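Local structure of oxidoreductase, short chain dehydrogenase/reductase family protein (Collinsella aerofaciens, 5FYD) at residues Asn2-Lys6 with Tyr7-Gly11; Arg40-Glu43 with Lys44-Leu48; Gln101-Trp105 with Glu106-Ala110; Val117-Leu120 with Lys121-His125; Ala211-Pro214 with Glu215-Val218. The protein catalyses the NADPH-dependent reduction of the 7-oxo group of bile acids such as 7-oxolithocholate, yielding ursodeoxycholate, as a homodimeric short-chain dehydrogenase/reductase. One frame throughout, in Å; residues are numbered along the deposited sequence.

Contact 1 of 5, residues Asn2-Lys6 with Tyr7-Gly11; sequences NLREK and YGEWG
Lys6 lays its methylene chain over one face of the Tyr7 ring, with CG 3.9 Å from the ring centroid and almost on its normal, a CH-pi contact. Because CG of Lys6 stands opposite the backbone N (chi1 -176°) and the chain beyond is extended, it runs alongside the ring toward the hydroxyl. There a water accepts from Lys6 NZ and donates to Tyr7 OH, also hydrogen-bonded to Asp180. Leu3 meets the same ring at its edge, CD2 lying 3.8 Å from Tyr7 CE2. Arg4 and Glu9 run side by side; Arg4 CD lies 3.3 Å from Glu9 OE2, while the salt bridge from Arg4 NE to that oxygen is long, 3.7 Å.

Behind these side chains, Tyr7 N donates to Leu3 O (2.8 Å), closing the turn that brings Leu3 beside the ring. Asn2 and Glu5 form a capping box at the helix start: Glu5 N donates to Asn2 OD1 at 3.1 Å, and Asn2 N to Glu5 OE1 at 3.0 Å. Gly8, with positive phi, turns the chain toward strand 10-14. The short helix is secured by polar bonds at its start and a buried ring at its end; the Arg4-Glu9 attraction is probably modest.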
# COMPACT_ATOMS: atom_id res chain seq x y z
N ASN A 2 18.84 -10.22 30.22
CA ASN A 2 17.98 -9.56 29.24
C ASN A 2 18.72 -8.44 28.52
O ASN A 2 19.88 -8.21 28.80
CB ASN A 2 16.64 -9.11 29.86
CG ASN A 2 16.76 -7.95 30.84
OD1 ASN A 2 17.81 -7.30 30.98
ND2 ASN A 2 15.65 -7.67 31.53
N LEU A 3 18.06 -7.80 27.56
CA LEU A 3 18.72 -6.80 26.71
C LEU A 3 19.20 -5.59 27.48
O LEU A 3 20.28 -5.05 27.19
CB LEU A 3 17.80 -6.35 25.57
CG LEU A 3 17.48 -7.41 24.51
CD1 LEU A 3 16.40 -6.88 23.58
CD2 LEU A 3 18.70 -7.83 23.71
N ARG A 4 18.42 -5.15 28.47
CA ARG A 4 18.83 -4.01 29.28
C ARG A 4 20.15 -4.31 29.99
O ARG A 4 21.06 -3.50 29.97
CB ARG A 4 17.76 -3.62 30.29
CG ARG A 4 18.03 -2.31 31.03
CD ARG A 4 17.11 -2.11 32.22
NE ARG A 4 17.43 -3.01 33.32
CZ ARG A 4 16.71 -4.06 33.73
NH1 ARG A 4 15.55 -4.41 33.16
NH2 ARG A 4 17.16 -4.79 34.75
N GLU A 5 20.24 -5.49 30.61
CA GLU A 5 21.44 -5.87 31.35
C GLU A 5 22.63 -6.07 30.42
O GLU A 5 23.76 -5.71 30.75
CB GLU A 5 21.17 -7.16 32.16
CG GLU A 5 20.12 -6.99 33.25
CD GLU A 5 19.56 -8.32 33.79
OE1 GLU A 5 19.09 -9.18 33.01
OE2 GLU A 5 19.57 -8.49 35.02
N LYS A 6 22.39 -6.64 29.24
CA LYS A 6 23.48 -6.98 28.32
C LYS A 6 24.03 -5.74 27.59
O LYS A 6 25.24 -5.57 27.44
CB LYS A 6 22.99 -8.02 27.31
CG LYS A 6 24.06 -8.52 26.35
CD LYS A 6 23.54 -9.64 25.46
CE LYS A 6 24.70 -10.30 24.73
NZ LYS A 6 24.25 -11.52 24.01
N TYR A 7 23.11 -4.89 27.13
CA TYR A 7 23.50 -3.78 26.23
C TYR A 7 23.39 -2.36 26.79
O TYR A 7 24.29 -1.54 26.55
CB TYR A 7 22.70 -3.89 24.94
CG TYR A 7 23.04 -5.10 24.11
CD1 TYR A 7 24.33 -5.30 23.61
CD2 TYR A 7 22.06 -6.04 23.80
CE1 TYR A 7 24.63 -6.41 22.84
CE2 TYR A 7 22.35 -7.14 23.02
CZ TYR A 7 23.64 -7.32 22.53
OH TYR A 7 23.90 -8.43 21.76
N GLY A 8 22.33 -2.06 27.51
CA GLY A 8 22.19 -0.72 28.12
C GLY A 8 20.76 -0.32 28.39
O GLY A 8 19.86 -1.05 28.08
N GLU A 9 20.57 0.85 28.98
CA GLU A 9 19.24 1.23 29.50
C GLU A 9 18.19 1.54 28.45
O GLU A 9 17.02 1.21 28.66
CB GLU A 9 19.32 2.44 30.44
CG GLU A 9 19.84 2.15 31.82
CD GLU A 9 18.91 1.23 32.58
OE1 GLU A 9 17.73 1.56 32.86
OE2 GLU A 9 19.39 0.14 32.87
N TRP A 10 18.59 2.22 27.38
CA TRP A 10 17.66 2.69 26.38
C TRP A 10 17.97 2.13 25.00
O TRP A 10 19.13 2.03 24.61
CB TRP A 10 17.68 4.22 26.31
CG TRP A 10 17.09 4.89 27.51
CD1 TRP A 10 17.70 5.14 28.69
CD2 TRP A 10 15.77 5.41 27.62
NE1 TRP A 10 16.84 5.79 29.55
CE2 TRP A 10 15.64 5.95 28.92
CE3 TRP A 10 14.67 5.45 26.75
CZ2 TRP A 10 14.47 6.57 29.35
CZ3 TRP A 10 13.50 6.03 27.17
CH2 TRP A 10 13.40 6.59 28.48
N GLY A 11 16.91 1.79 24.27
CA GLY A 11 17.01 1.41 22.86
C GLY A 11 16.27 2.42 22.01
O GLY A 11 15.26 2.98 22.42
O HOH W 1 19.61 -2.00 34.11
O HOH W 2 22.46 -10.72 22.04

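Contact 2 of 5, residues Arg40-Glu43 with Lys44-Leu48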
# COMPACT_ATOMS: atom_id res chain seq x y z
N ARG A 40 7.52 10.25 12.11
CA ARG A 40 6.84 11.50 11.74
C ARG A 40 5.42 11.64 12.31
O ARG A 40 4.96 12.75 12.50
CB ARG A 40 6.86 11.76 10.22
CG ARG A 40 6.49 10.61 9.33
CD ARG A 40 6.27 11.12 7.90
NE ARG A 40 4.94 11.71 7.80
CZ ARG A 40 3.81 11.03 7.59
NH1 ARG A 40 3.81 9.70 7.43
NH2 ARG A 40 2.65 11.68 7.55
N ARG A 41 4.75 10.52 12.60
CA ARG A 41 3.36 10.53 13.08
C ARG A 41 3.31 10.54 14.61
O ARG A 41 3.20 9.50 15.26
CB ARG A 41 2.59 9.35 12.51
CG ARG A 41 2.19 9.57 11.06
CD ARG A 41 1.29 8.47 10.55
NE ARG A 41 2.01 7.20 10.51
CZ ARG A 41 2.36 6.52 9.41
NH1 ARG A 41 2.09 6.96 8.18
NH2 ARG A 41 3.02 5.37 9.55
N GLU A 42 3.37 11.75 15.17
CA GLU A 42 3.51 11.95 16.62
C GLU A 42 2.35 11.37 17.44
O GLU A 42 2.56 10.77 18.50
CB GLU A 42 3.68 13.43 16.95
CG GLU A 42 3.77 13.73 18.44
CD GLU A 42 4.56 14.98 18.77
OE1 GLU A 42 4.61 15.91 17.95
OE2 GLU A 42 5.14 15.03 19.88
N GLU A 43 1.14 11.59 16.96
CA GLU A 43 -0.05 11.04 17.61
C GLU A 43 0.01 9.51 17.72
O GLU A 43 -0.24 8.94 18.78
CB GLU A 43 -1.33 11.53 16.91
CG GLU A 43 -1.62 10.96 15.51
CD GLU A 43 -0.55 11.23 14.44
OE1 GLU A 43 0.07 12.34 14.41
OE2 GLU A 43 -0.35 10.33 13.60
N LYS A 44 0.41 8.86 16.64
CA LYS A 44 0.49 7.41 16.60
C LYS A 44 1.59 6.92 17.54
O LYS A 44 1.39 5.95 18.29
CB LYS A 44 0.74 6.98 15.17
CG LYS A 44 0.46 5.53 14.89
CD LYS A 44 0.60 5.26 13.40
CE LYS A 44 0.50 3.77 13.09
NZ LYS A 44 0.56 3.49 11.63
N LEU A 45 2.73 7.61 17.52
CA LEU A 45 3.84 7.32 18.45
C LEU A 45 3.39 7.45 19.91
O LEU A 45 3.74 6.63 20.75
CB LEU A 45 5.00 8.27 18.20
CG LEU A 45 5.85 8.12 16.93
CD1 LEU A 45 6.66 9.39 16.71
CD2 LEU A 45 6.78 6.93 17.05
N ASN A 46 2.64 8.50 20.22
CA ASN A 46 2.11 8.68 21.58
C ASN A 46 1.19 7.55 22.00
O ASN A 46 1.26 7.13 23.14
CB ASN A 46 1.39 10.03 21.72
CG ASN A 46 2.34 11.20 21.75
OD1 ASN A 46 3.46 11.10 22.25
ND2 ASN A 46 1.88 12.35 21.26
N VAL A 47 0.34 7.07 21.10
CA VAL A 47 -0.53 5.95 21.41
C VAL A 47 0.33 4.71 21.70
O VAL A 47 0.16 4.07 22.73
CB VAL A 47 -1.56 5.69 20.29
CG1 VAL A 47 -2.29 4.37 20.51
CG2 VAL A 47 -2.57 6.85 20.22
N LEU A 48 1.27 4.42 20.80
CA LEU A 48 2.16 3.29 20.96
C LEU A 48 2.97 3.37 22.26
O LEU A 48 3.14 2.38 22.97
CB LEU A 48 3.12 3.19 19.77
CG LEU A 48 4.14 2.03 19.78
CD1 LEU A 48 3.45 0.68 19.85
CD2 LEU A 48 5.00 2.13 18.52
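Arg41 and Lys44, one turn apart, set their side chains side by side and pointing the same way at the start of helix 42-56. A Lys44 methylene, CD, lies 3.8 Å from Arg41 NE. The charged ends approach as well, Lys44 NZ lying 3.7 Å from Arg41 NH2 and oblique to the guanidinium plane, consistent with a basic patch that receives the phosphate of NADP(+). Arg41 chi1 of -77° swings CG beside its own backbone N, and a bend at chi3 then turns the guanidinium toward the lysine.

Backbone bonds tie the segments together. Leu45 N donates to Arg41 O at 3.0 Å, so the N-cap residue holds the first turn through its carbonyl, and Asn46 N and Val47 N continue the pattern to Glu42 O and Glu43 O.

Van der Waals contacts fill in the rest. Leu45 CG rests 3.4 Å from Arg41 O while its side chain also packs on Thr17 and Val62, and Asn46 ND2 lies 3.7 Å from Glu42 CG, their amide and carboxylate planes 40° apart. A leucine in place of Arg41 would probably deprive NADP(+) of a charged partner and leave the basic patch short of one positive charge. Arg40 and Arg41 bind NADP(+), and basic residues just after the second strand are the usual mark of NADP(H) preference in Rossmann-fold short-chain dehydrogenases.

Contact 3 of 5, residues Gln101-Trp105 with Glu106-Ala110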
# COMPACT_ATOMS: atom_id res chain seq x y z
N GLN A 101 13.95 9.10 -14.40
CA GLN A 101 13.66 10.40 -15.01
C GLN A 101 12.25 10.95 -14.69
O GLN A 101 12.01 12.14 -14.84
CB GLN A 101 13.88 10.35 -16.55
CG GLN A 101 12.86 9.52 -17.31
CD GLN A 101 13.25 8.06 -17.47
OE1 GLN A 101 14.04 7.51 -16.70
NE2 GLN A 101 12.70 7.43 -18.49
N ASP A 102 11.34 10.09 -14.26
CA ASP A 102 9.96 10.48 -13.94
C ASP A 102 9.76 10.89 -12.49
O ASP A 102 8.66 11.27 -12.11
CB ASP A 102 9.03 9.34 -14.29
CG ASP A 102 8.98 9.07 -15.79
OD1 ASP A 102 9.19 10.01 -16.56
OD2 ASP A 102 8.73 7.93 -16.19
N THR A 103 10.81 10.79 -11.68
CA THR A 103 10.74 11.15 -10.28
C THR A 103 11.50 12.46 -10.12
O THR A 103 12.68 12.53 -10.48
CB THR A 103 11.37 10.02 -9.45
OG1 THR A 103 10.57 8.85 -9.60
CG2 THR A 103 11.47 10.37 -7.96
N PRO A 104 10.85 13.51 -9.59
CA PRO A 104 11.49 14.83 -9.49
C PRO A 104 12.64 14.78 -8.50
O PRO A 104 12.64 13.91 -7.60
CB PRO A 104 10.36 15.74 -8.99
CG PRO A 104 9.35 14.86 -8.39
CD PRO A 104 9.47 13.51 -9.04
N TRP A 105 13.64 15.64 -8.69
CA TRP A 105 14.80 15.65 -7.82
C TRP A 105 14.43 15.77 -6.34
O TRP A 105 15.03 15.08 -5.51
CB TRP A 105 15.89 16.69 -8.22
CG TRP A 105 16.96 16.57 -7.25
CD1 TRP A 105 17.20 17.38 -6.19
CD2 TRP A 105 17.84 15.47 -7.14
NE1 TRP A 105 18.21 16.86 -5.42
CE2 TRP A 105 18.62 15.68 -5.99
CE3 TRP A 105 18.06 14.33 -7.90
CZ2 TRP A 105 19.61 14.77 -5.58
CZ3 TRP A 105 19.04 13.44 -7.51
CH2 TRP A 105 19.78 13.65 -6.36
N GLU A 106 13.47 16.65 -6.00
CA GLU A 106 13.05 16.83 -4.60
C GLU A 106 12.72 15.47 -3.95
O GLU A 106 13.09 15.25 -2.81
CB GLU A 106 11.86 17.81 -4.50
CG GLU A 106 10.56 17.26 -5.09
CD GLU A 106 9.40 18.22 -5.06
OE1 GLU A 106 9.17 18.85 -4.00
OE2 GLU A 106 8.68 18.30 -6.10
N LYS A 107 12.06 14.58 -4.69
CA LYS A 107 11.70 13.24 -4.18
C LYS A 107 12.92 12.33 -4.10
O LYS A 107 13.06 11.59 -3.13
CB LYS A 107 10.59 12.60 -5.03
CG LYS A 107 10.07 11.25 -4.51
CD LYS A 107 9.33 11.40 -3.16
CE LYS A 107 8.18 10.42 -3.01
NZ LYS A 107 7.21 10.86 -1.97
N HIS A 108 13.79 12.37 -5.10
CA HIS A 108 15.07 11.66 -5.01
C HIS A 108 15.87 12.07 -3.78
O HIS A 108 16.46 11.23 -3.09
CB HIS A 108 15.92 11.86 -6.26
CG HIS A 108 15.48 11.05 -7.44
ND1 HIS A 108 15.47 9.67 -7.45
CD2 HIS A 108 15.05 11.43 -8.67
CE1 HIS A 108 15.04 9.24 -8.62
NE2 HIS A 108 14.82 10.28 -9.39
N GLU A 109 15.88 13.37 -3.49
CA GLU A 109 16.64 13.84 -2.36
C GLU A 109 15.99 13.39 -1.05
O GLU A 109 16.69 13.06 -0.09
CB GLU A 109 16.85 15.35 -2.39
CG GLU A 109 17.83 15.80 -1.31
CD GLU A 109 18.58 17.08 -1.61
OE1 GLU A 109 18.93 17.36 -2.77
OE2 GLU A 109 18.87 17.80 -0.65
N ALA A 110 14.66 13.36 -1.02
CA ALA A 110 13.94 12.86 0.14
C ALA A 110 14.36 11.41 0.41
O ALA A 110 14.62 11.03 1.54
CB ALA A 110 12.43 12.95 -0.05
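Thr103 places its methyl over one face of the His108 imidazole, CG2 being 3.7 Å from the ring centroid and close to the normal, a CH-pi contact. The same methyl reaches the aliphatic part of Lys107, 3.8 Å from CB. With OG1 beside the backbone N (chi1 -65°), CG2 falls opposite that N and faces the helix, while OG1 makes a weak hydrogen bond to Lys99 O. The imidazole is steadied from outside the pair: NE2 is hydrogen-bonded to Ile100 O, which limits the ring's freedom to turn.

Pro104 occupies the N-cap position and works through its carbonyl. Its oxygen accepts from His108 N at 3.2 Å, the donor lying in the carbonyl plane, and takes a weak, bent bond from Lys107 N. The proline ring has looser neighbours, with CG 4.2 Å from Glu106 OE2.

Trp105 opens the helix and lays its indole forward along it. One face receives His108 CB, 4.0 Å from the centroid of the six-membered ring and displaced toward the rim; the two aromatic rings are oblique, their planes at 36°. NE1 donates to Glu109 OE1 at 2.8 Å, using the oxygen's anti lone pair, with the acceptor near the indole plane and the carboxylate turned 74° from it. The same two residues are joined through the backbone, Glu109 N donating to Trp105 O. Together these residues form the exposed first turn of helix 105-132, the long helix that follows strand 85-90 in the Rossmann fold, with an i to i+4 side-chain bond added to the helical one.

Contact 4 of 5, residues Val117-Leu120 with Lys121-His125; sequences VTFL and KCFHH
Phe119 and Phe123 sit one turn apart on helix 105-132, a long helix that packs against the parallel sheet of the Rossmann fold, and their side chains lie side by side and point the same way. The planes are inclined at 41° and the centroids are 5.5 Å apart, so the pair is neither stacked nor edge-to-face; the closest approach is Phe119 CZ to Phe123 CD2, 3.5 Å. The four-residue spacing carries both rings off the same side of the helix, and like first torsions (chi1 162° in Phe119, -161° in Phe123), each with the ring opposite the backbone N, keep them pointing the same way. That side is covered by strands 85-90 and 136-143 and by helix 154-173: Phe119 meets Tyr90 edge-to-face and also touches Ile163, while Phe123 packs on Met88, Val138 and Val170. Leu120 flanks the pair more loosely, its CD1 4.5 Å from Phe123 CD2.

On a neighbouring side, Thr118 CG2 and Cys122 SG meet at 4.2 Å. Thr118 OG1 is engaged with the carbonyls of Phe67 and Asn113, linking this turn to a residue that binds NADP(+).

The exposed side carries a different pairing. Val117 and Lys121 extend alongside one another. Four consecutive backbone bonds keep these side chains in step, among them Phe123 N to Phe119 O at 2.9 Å and His124 N to Leu120 O at 2.8 Å. Lys121 CG lies 3.3 Å from Val117 O, and farther along the extended chain its CE reaches Val117 CG1 at 4.1 Å.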
# COMPACT_ATOMS: atom_id res chain seq x y z
N VAL A 117 21.36 9.34 4.16
CA VAL A 117 21.94 10.39 4.99
C VAL A 117 21.53 10.32 6.46
O VAL A 117 22.40 10.28 7.35
CB VAL A 117 21.69 11.79 4.41
CG1 VAL A 117 22.22 12.88 5.34
CG2 VAL A 117 22.27 11.90 3.00
N THR A 118 20.22 10.36 6.73
CA THR A 118 19.75 10.20 8.11
C THR A 118 20.18 8.86 8.67
O THR A 118 20.61 8.79 9.80
CB THR A 118 18.23 10.36 8.23
OG1 THR A 118 17.85 11.64 7.68
CG2 THR A 118 17.79 10.26 9.69
N PHE A 119 20.08 7.82 7.85
CA PHE A 119 20.60 6.50 8.21
C PHE A 119 22.04 6.58 8.71
O PHE A 119 22.32 6.16 9.84
CB PHE A 119 20.52 5.55 7.02
CG PHE A 119 21.41 4.36 7.18
CD1 PHE A 119 21.16 3.41 8.18
CD2 PHE A 119 22.54 4.20 6.40
CE1 PHE A 119 21.98 2.33 8.34
CE2 PHE A 119 23.37 3.10 6.57
CZ PHE A 119 23.09 2.16 7.55
N LEU A 120 22.94 7.11 7.88
CA LEU A 120 24.35 7.10 8.23
C LEU A 120 24.67 8.05 9.40
O LEU A 120 25.52 7.72 10.20
CB LEU A 120 25.24 7.42 7.03
CG LEU A 120 26.71 7.00 7.26
CD1 LEU A 120 26.91 5.49 7.44
CD2 LEU A 120 27.58 7.48 6.11
N LYS A 121 24.02 9.21 9.47
CA LYS A 121 24.22 10.11 10.61
C LYS A 121 23.91 9.38 11.91
O LYS A 121 24.70 9.43 12.86
CB LYS A 121 23.33 11.36 10.49
CG LYS A 121 23.83 12.37 9.47
CD LYS A 121 22.94 13.60 9.47
CE LYS A 121 23.59 14.75 8.71
NZ LYS A 121 22.77 15.98 8.91
N CYS A 122 22.77 8.68 11.93
CA CYS A 122 22.37 7.95 13.12
C CYS A 122 23.33 6.82 13.39
O CYS A 122 23.78 6.66 14.53
CB CYS A 122 20.94 7.44 12.99
SG CYS A 122 19.71 8.76 13.07
N PHE A 123 23.66 6.04 12.37
CA PHE A 123 24.54 4.87 12.56
C PHE A 123 25.90 5.33 13.10
O PHE A 123 26.42 4.75 14.04
CB PHE A 123 24.74 4.17 11.23
CG PHE A 123 25.24 2.73 11.29
CD1 PHE A 123 25.31 1.97 12.45
CD2 PHE A 123 25.57 2.13 10.08
CE1 PHE A 123 25.77 0.67 12.41
CE2 PHE A 123 26.00 0.82 10.02
CZ PHE A 123 26.10 0.08 11.19
N HIS A 124 26.41 6.41 12.52
CA HIS A 124 27.71 6.96 12.93
C HIS A 124 27.69 7.46 14.37
O HIS A 124 28.55 7.12 15.17
CB HIS A 124 28.10 8.11 12.01
CG HIS A 124 29.39 8.77 12.39
ND1 HIS A 124 29.44 10.02 12.95
CD2 HIS A 124 30.67 8.36 12.26
CE1 HIS A 124 30.70 10.37 13.14
NE2 HIS A 124 31.47 9.37 12.73
N HIS A 125 26.67 8.24 14.70
CA HIS A 125 26.57 8.86 16.01
C HIS A 125 26.48 7.80 17.11
O HIS A 125 27.26 7.83 18.08
CB HIS A 125 25.38 9.79 15.99
CG HIS A 125 25.14 10.50 17.27
ND1 HIS A 125 25.58 11.79 17.49
CD2 HIS A 125 24.46 10.13 18.37
CE1 HIS A 125 25.21 12.16 18.71
NE2 HIS A 125 24.51 11.18 19.25

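Contact 5 of 5, residues Ala211-Pro214 with Glu215-Val218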
# COMPACT_ATOMS: atom_id res chain seq x y z
N ALA A 211 4.99 -14.38 2.91
CA ALA A 211 5.07 -13.20 3.79
C ALA A 211 5.35 -13.60 5.23
O ALA A 211 4.77 -14.56 5.74
CB ALA A 211 3.80 -12.37 3.72
N LEU A 212 6.24 -12.86 5.88
CA LEU A 212 6.55 -13.07 7.28
C LEU A 212 5.85 -11.99 8.08
O LEU A 212 5.59 -10.92 7.57
CB LEU A 212 8.06 -12.96 7.52
CG LEU A 212 8.94 -13.89 6.67
CD1 LEU A 212 10.40 -13.52 6.88
CD2 LEU A 212 8.70 -15.35 7.02
N THR A 213 5.56 -12.28 9.34
CA THR A 213 5.07 -11.24 10.25
C THR A 213 6.23 -10.39 10.75
O THR A 213 7.37 -10.87 10.83
CB THR A 213 4.33 -11.80 11.46
OG1 THR A 213 5.25 -12.44 12.36
CG2 THR A 213 3.21 -12.77 11.02
N PRO A 214 5.95 -9.13 11.09
CA PRO A 214 7.01 -8.29 11.66
C PRO A 214 7.68 -8.95 12.88
O PRO A 214 8.91 -8.90 13.03
CB PRO A 214 6.28 -7.01 12.06
CG PRO A 214 5.08 -6.96 11.17
CD PRO A 214 4.70 -8.38 10.88
N GLU A 215 6.87 -9.57 13.73
CA GLU A 215 7.40 -10.23 14.93
C GLU A 215 8.38 -11.34 14.63
O GLU A 215 9.38 -11.47 15.34
CB GLU A 215 6.28 -10.75 15.82
CG GLU A 215 5.66 -9.63 16.63
CD GLU A 215 4.48 -10.07 17.48
OE1 GLU A 215 4.35 -11.28 17.79
OE2 GLU A 215 3.70 -9.17 17.84
N GLU A 216 8.11 -12.17 13.62
CA GLU A 216 9.01 -13.27 13.28
C GLU A 216 10.33 -12.76 12.71
O GLU A 216 11.39 -13.33 12.97
CB GLU A 216 8.31 -14.27 12.35
CG GLU A 216 7.39 -15.19 13.13
CD GLU A 216 6.03 -15.36 12.49
OE1 GLU A 216 5.96 -15.31 11.24
OE2 GLU A 216 5.04 -15.51 13.24
N CYS A 217 10.27 -11.65 11.96
CA CYS A 217 11.49 -11.00 11.47
C CYS A 217 12.36 -10.49 12.62
O CYS A 217 13.57 -10.75 12.66
CB CYS A 217 11.17 -9.80 10.59
SG CYS A 217 10.30 -10.28 9.08
N VAL A 218 11.73 -9.77 13.54
CA VAL A 218 12.45 -9.27 14.72
C VAL A 218 12.97 -10.40 15.62
O VAL A 218 14.09 -10.33 16.12
CB VAL A 218 11.59 -8.26 15.49
CG1 VAL A 218 12.23 -7.87 16.80
CG2 VAL A 218 11.40 -7.01 14.62
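The carboxylate of Glu216 turns one face to the Thr213 hydroxyl: Thr213 OG1 stands almost directly above Glu216 CD, 3.0 Å away, and about equally far from OE1 and OE2. An oxygen above the plane is poorly placed for hydrogen bonding, and neither carboxylate oxygen is bonded to it; since Glu216 was modelled in two conformers, this close approach is doubtful. Under the same caution, Thr213 CG2 lies over the same face, offset, 3.8 Å from Glu216 OE1. The Pro214 ring, puckered at CG, begins helix 214-224 and packs on Ala23 of helix 19-30 and on Thr189.

Thr213 is the N-cap. Its chi1 of 71° puts OG1 between the backbone N and the carbonyl carbon, from where it accepts from Glu216 N at 3.1 Å (N-H...O angle 157°). The carbonyl of the same residue takes Cys217 N at 3.2 Å in a nearly straight bond and Glu216 N in a weak one, so Glu216 N is shared by two oxygens of a single residue. Pro214 O continues the ladder with Val218 N.

Ahead of the cap, Leu212 drops CB onto Cys217 SG at 3.8 Å, with CD1 beside the same sulfur; both side chains also touch Ala233. A valine at Thr213 would probably leave Glu216 N with just the weak carbonyl bond and let the first turn of the helix fray. The chemistry implies a helix start secured by one hydroxyl and one carbonyl of the cap residue, with a leucine-cysteine contact on the side facing Ala233.

In the fold
Contacts 2 and 3 lie at the surface, whereas contacts 1, 4 and 5 are partly buried. Contacts 3 and 4 share helix 105-132, about 21 Å apart between centres: its exposed start relies on an indole-carboxylate bond, its middle on phenylalanines set against the sheet. Contacts 1, 2, 3 and 5 all involve the start of a helix, yet differ in chemistry. In all four the N-cap carbonyl takes a helical bond; contacts 1 and 5 add a side-chain cap. Contact 2 alone contains residues that bind NADP(+); contacts 4 and 5 only approach that site, and contact 1 lies away from it.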